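Long-range contact in response regulator aspartate phosphatase I (Bacillus subtilis subsp. subtilis, PDB 4I1A), which dephosphorylates the sporulation phosphotransferase Spo0F and activates transfer of the mobile element ICEBs1 by inactivating its repressor ImmR: residues F114-I123 against V149-K157. Numbering follows the deposited sequence.
Sequences FRRKELISAI and VSYVYYYMK
The Phe-114 ring lodges in a hollow on helix 139-155 between Tyr-151 and Tyr-155, with Val-152 as the floor. With CG anti to the backbone N (chi1 -178°), the ring reaches toward that helix and slides past the oppositely directed Val-152, and its CE1 comes within 3.9 Å of Val-152 CA. Its far end meets the edge of the Tyr-151 ring, CZ lying 3.4 Å from CE2 of that tyrosine. The edge of Phe-114 is also directed at the face of Tyr-155 in an offset edge-to-face pair, the planes 87° apart. An alanine in place of Phe-114 is likely to leave the hollow over Val-152 unfilled and Tyr-155 without its edge-to-face partner. Tyr-155 in turn fits a notch between Lys-117, in the turn after helix 102-115, and Leu-119 at the start of helix 119-129: Leu-119 CD1 packs 3.7 Å from Tyr-155 CD1, and the bent chain of Lys-117 crosses the phenol end. That bend carries Lys-117 NZ above the rim of the Phe-114 ring, where it bonds Phe-114 O at 2.5 Å, beside the Schellman motif that ends helix 102-115. Just after helix 139-155, Met-156 bends at chi3 to set its CE against Leu-119 CB (3.9 Å) and Ile-120 CD1. Ile-123 pushes CD1 against the phenol end of Tyr-153, a ring packed edge-to-face with Phe-161 of helix 159-173. No hydrogen bond spans the interface; the fit is apolar and aromatic. Helices 119-129 and 139-155 run nearly antiparallel, their local axes 154° apart, consistent with the antiparallel helix packing of a tetratricopeptide-repeat domain, whose predicted second repeat takes in most of 149-157.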
loop_
_atom_site.group_PDB
_atom_site.type_symbol
_atom_site.label_atom_id
_atom_site.label_comp_id
_atom_site.label_asym_id
_atom_site.label_seq_id
_atom_site.Cartn_x
_atom_site.Cartn_y
_atom_site.Cartn_z
ATOM N N PHE A 114 2.441 15.774 12.891
ATOM C CA PHE A 114 2.164 14.764 11.885
ATOM C C PHE A 114 0.660 14.505 11.832
ATOM O O PHE A 114 0.092 14.294 10.759
ATOM C CB PHE A 114 2.934 13.471 12.168
ATOM C CG PHE A 114 2.716 12.409 11.129
ATOM C CD1 PHE A 114 3.252 12.543 9.854
ATOM C CD2 PHE A 114 1.954 11.289 11.413
ATOM C CE1 PHE A 114 3.043 11.572 8.882
ATOM C CE2 PHE A 114 1.738 10.312 10.446
ATOM C CZ PHE A 114 2.287 10.454 9.178
ATOM N N ARG A 115 0.026 14.536 13.002
ATOM C CA ARG A 115 -1.418 14.364 13.116
ATOM C C ARG A 115 -2.166 15.406 12.288
ATOM O O ARG A 115 -3.064 15.069 11.514
ATOM C CB ARG A 115 -1.851 14.434 14.584
ATOM C CG ARG A 115 -3.355 14.374 14.790
ATOM C CD ARG A 115 -3.931 13.051 14.311
ATOM N NE ARG A 115 -5.387 13.092 14.246
ATOM C CZ ARG A 115 -6.076 13.404 13.153
ATOM N NH1 ARG A 115 -5.440 13.694 12.024
ATOM N NH2 ARG A 115 -7.403 13.422 13.185
ATOM N N ARG A 116 -1.785 16.670 12.438
ATOM C CA ARG A 116 -2.384 17.737 11.646
ATOM C C ARG A 116 -1.733 17.829 10.270
ATOM O O ARG A 116 -2.009 18.751 9.503
ATOM C CB ARG A 116 -2.289 19.076 12.378
ATOM C CG ARG A 116 -1.339 19.073 13.566
ATOM C CD ARG A 116 -1.501 20.335 14.407
ATOM N NE ARG A 116 -1.209 21.549 13.645
ATOM C CZ ARG A 116 -1.426 22.784 14.090
ATOM N NH1 ARG A 116 -1.943 22.979 15.298
ATOM N NH2 ARG A 116 -1.131 23.828 13.327
ATOM N N LYS A 117 -0.864 16.864 9.978
ATOM C CA LYS A 117 -0.229 16.720 8.665
ATOM C C LYS A 117 0.626 17.912 8.243
ATOM O O LYS A 117 0.822 18.163 7.051
ATOM C CB LYS A 117 -1.263 16.367 7.589
ATOM C CG LYS A 117 -1.869 14.981 7.770
ATOM C CD LYS A 117 -0.813 13.899 7.586
ATOM C CE LYS A 117 -1.270 12.569 8.164
ATOM N NZ LYS A 117 -1.500 12.656 9.634
ATOM N N GLU A 118 1.133 18.645 9.228
ATOM C CA GLU A 118 2.181 19.623 8.972
ATOM C C GLU A 118 3.521 18.883 8.931
ATOM O O GLU A 118 4.238 18.808 9.930
ATOM C CB GLU A 118 2.179 20.711 10.047
ATOM C CG GLU A 118 0.926 21.569 10.041
ATOM C CD GLU A 118 0.717 22.283 8.717
ATOM O OE1 GLU A 118 -0.300 22.005 8.045
ATOM O OE2 GLU A 118 1.566 23.124 8.354
ATOM N N LEU A 119 3.839 18.332 7.763
ATOM C CA LEU A 119 4.951 17.396 7.616
ATOM C C LEU A 119 6.324 18.018 7.860
ATOM O O LEU A 119 7.209 17.383 8.456
ATOM C CB LEU A 119 4.899 16.741 6.235
ATOM C CG LEU A 119 3.564 16.048 5.959
ATOM C CD1 LEU A 119 3.468 15.566 4.515
ATOM C CD2 LEU A 119 3.353 14.899 6.941
ATOM N N ILE A 120 6.496 19.251 7.387
ATOM C CA ILE A 120 7.746 19.979 7.578
ATOM C C ILE A 120 7.999 20.189 9.070
ATOM O O ILE A 120 9.111 19.961 9.551
ATOM C CB ILE A 120 7.758 21.328 6.789
ATOM C CG1 ILE A 120 8.731 21.255 5.615
ATOM C CG2 ILE A 120 8.158 22.501 7.672
ATOM C CD1 ILE A 120 8.537 20.063 4.710
ATOM N N SER A 121 6.956 20.577 9.802
ATOM C CA SER A 121 7.088 20.870 11.227
ATOM C C SER A 121 7.440 19.613 11.989
ATOM O O SER A 121 8.303 19.631 12.866
ATOM C CB SER A 121 5.795 21.465 11.782
ATOM O OG SER A 121 5.344 22.529 10.965
ATOM N N ALA A 122 6.772 18.520 11.632
ATOM C CA ALA A 122 6.972 17.234 12.292
ATOM C C ALA A 122 8.422 16.794 12.189
ATOM O O ALA A 122 9.063 16.501 13.196
ATOM C CB ALA A 122 6.043 16.171 11.699
ATOM N N ILE A 123 8.935 16.753 10.967
ATOM C CA ILE A 123 10.305 16.325 10.753
ATOM C C ILE A 123 11.282 17.323 11.377
ATOM O O ILE A 123 12.335 16.934 11.890
ATOM C CB ILE A 123 10.603 16.067 9.252
ATOM C CG1 ILE A 123 11.992 15.457 9.084
ATOM C CG2 ILE A 123 10.465 17.331 8.439
ATOM C CD1 ILE A 123 12.222 14.261 9.994
ATOM N N VAL A 149 9.867 8.437 13.007
ATOM C CA VAL A 149 10.611 9.196 12.007
ATOM C C VAL A 149 10.552 8.524 10.633
ATOM O O VAL A 149 10.344 9.196 9.620
ATOM C CB VAL A 149 12.086 9.431 12.431
ATOM C CG1 VAL A 149 12.866 10.090 11.308
ATOM C CG2 VAL A 149 12.150 10.294 13.682
ATOM N N SER A 150 10.726 7.202 10.599
ATOM C CA SER A 150 10.666 6.476 9.330
ATOM C C SER A 150 9.306 6.665 8.703
ATOM O O SER A 150 9.189 6.770 7.486
ATOM C CB SER A 150 10.952 4.985 9.510
ATOM O OG SER A 150 9.861 4.320 10.111
ATOM N N TYR A 151 8.281 6.732 9.551
ATOM C CA TYR A 151 6.904 6.840 9.091
ATOM C C TYR A 151 6.587 8.181 8.418
ATOM O O TYR A 151 5.968 8.209 7.356
ATOM C CB TYR A 151 5.941 6.580 10.246
ATOM C CG TYR A 151 4.528 6.311 9.796
ATOM C CD1 TYR A 151 4.168 5.074 9.276
ATOM C CD2 TYR A 151 3.553 7.297 9.882
ATOM C CE1 TYR A 151 2.869 4.826 8.853
ATOM C CE2 TYR A 151 2.255 7.058 9.463
ATOM C CZ TYR A 151 1.916 5.821 8.950
ATOM O OH TYR A 151 0.622 5.586 8.537
ATOM N N VAL A 152 6.992 9.294 9.023
ATOM C CA VAL A 152 6.756 10.581 8.375
ATOM C C VAL A 152 7.529 10.637 7.048
ATOM O O VAL A 152 7.011 11.104 6.034
ATOM C CB VAL A 152 7.096 11.788 9.298
ATOM C CG1 VAL A 152 8.408 11.580 9.984
ATOM C CG2 VAL A 152 7.113 13.106 8.495
ATOM N N TYR A 153 8.759 10.126 7.064
ATOM C CA TYR A 153 9.572 10.028 5.863
ATOM C C TYR A 153 8.908 9.169 4.790
ATOM O O TYR A 153 8.939 9.517 3.605
ATOM C CB TYR A 153 10.966 9.504 6.206
ATOM C CG TYR A 153 11.906 10.602 6.635
ATOM C CD1 TYR A 153 11.951 11.808 5.940
ATOM C CD2 TYR A 153 12.739 10.446 7.738
ATOM C CE1 TYR A 153 12.816 12.828 6.323
ATOM C CE2 TYR A 153 13.607 11.465 8.135
ATOM C CZ TYR A 153 13.638 12.651 7.422
ATOM O OH TYR A 153 14.491 13.662 7.809
ATOM N N TYR A 154 8.298 8.063 5.210
ATOM C CA TYR A 154 7.542 7.203 4.307
ATOM C C TYR A 154 6.336 7.935 3.717
ATOM O O TYR A 154 5.937 7.678 2.580
ATOM C CB TYR A 154 7.094 5.933 5.036
ATOM C CG TYR A 154 6.265 4.988 4.194
ATOM C CD1 TYR A 154 6.788 4.411 3.041
ATOM C CD2 TYR A 154 4.964 4.661 4.560
ATOM C CE1 TYR A 154 6.033 3.549 2.262
ATOM C CE2 TYR A 154 4.197 3.790 3.788
ATOM C CZ TYR A 154 4.738 3.238 2.640
ATOM O OH TYR A 154 3.991 2.372 1.869
ATOM N N TYR A 155 5.760 8.851 4.487
ATOM C CA TYR A 155 4.609 9.613 4.017
ATOM C C TYR A 155 5.039 10.585 2.917
ATOM O O TYR A 155 4.312 10.801 1.950
ATOM C CB TYR A 155 3.955 10.362 5.184
ATOM C CG TYR A 155 2.544 10.866 4.935
ATOM C CD1 TYR A 155 2.319 12.077 4.285
ATOM C CD2 TYR A 155 1.438 10.142 5.370
ATOM C CE1 TYR A 155 1.030 12.546 4.061
ATOM C CE2 TYR A 155 0.148 10.604 5.155
ATOM C CZ TYR A 155 -0.051 11.806 4.499
ATOM O OH TYR A 155 -1.333 12.268 4.280
ATOM N N MET A 156 6.228 11.156 3.062
ATOM C CA MET A 156 6.731 12.113 2.086
ATOM C C MET A 156 7.527 11.427 0.992
ATOM O O MET A 156 8.194 12.091 0.194
ATOM C CB MET A 156 7.600 13.151 2.777
ATOM C CG MET A 156 7.032 13.559 4.107
ATOM S SD MET A 156 8.028 14.813 4.892
ATOM C CE MET A 156 7.811 16.164 3.714
ATOM N N LYS A 157 7.462 10.097 0.970
ATOM C CA LYS A 157 8.144 9.296 -0.042
ATOM C C LYS A 157 9.634 9.615 -0.113
ATOM O O LYS A 157 10.258 9.511 -1.169
ATOM C CB LYS A 157 7.474 9.460 -1.415
ATOM C CG LYS A 157 6.005 9.016 -1.442
ATOM C CD LYS A 157 5.886 7.493 -1.371
ATOM C CE LYS A 157 4.601 7.056 -0.667
ATOM N NZ LYS A 157 4.488 5.567 -0.545
#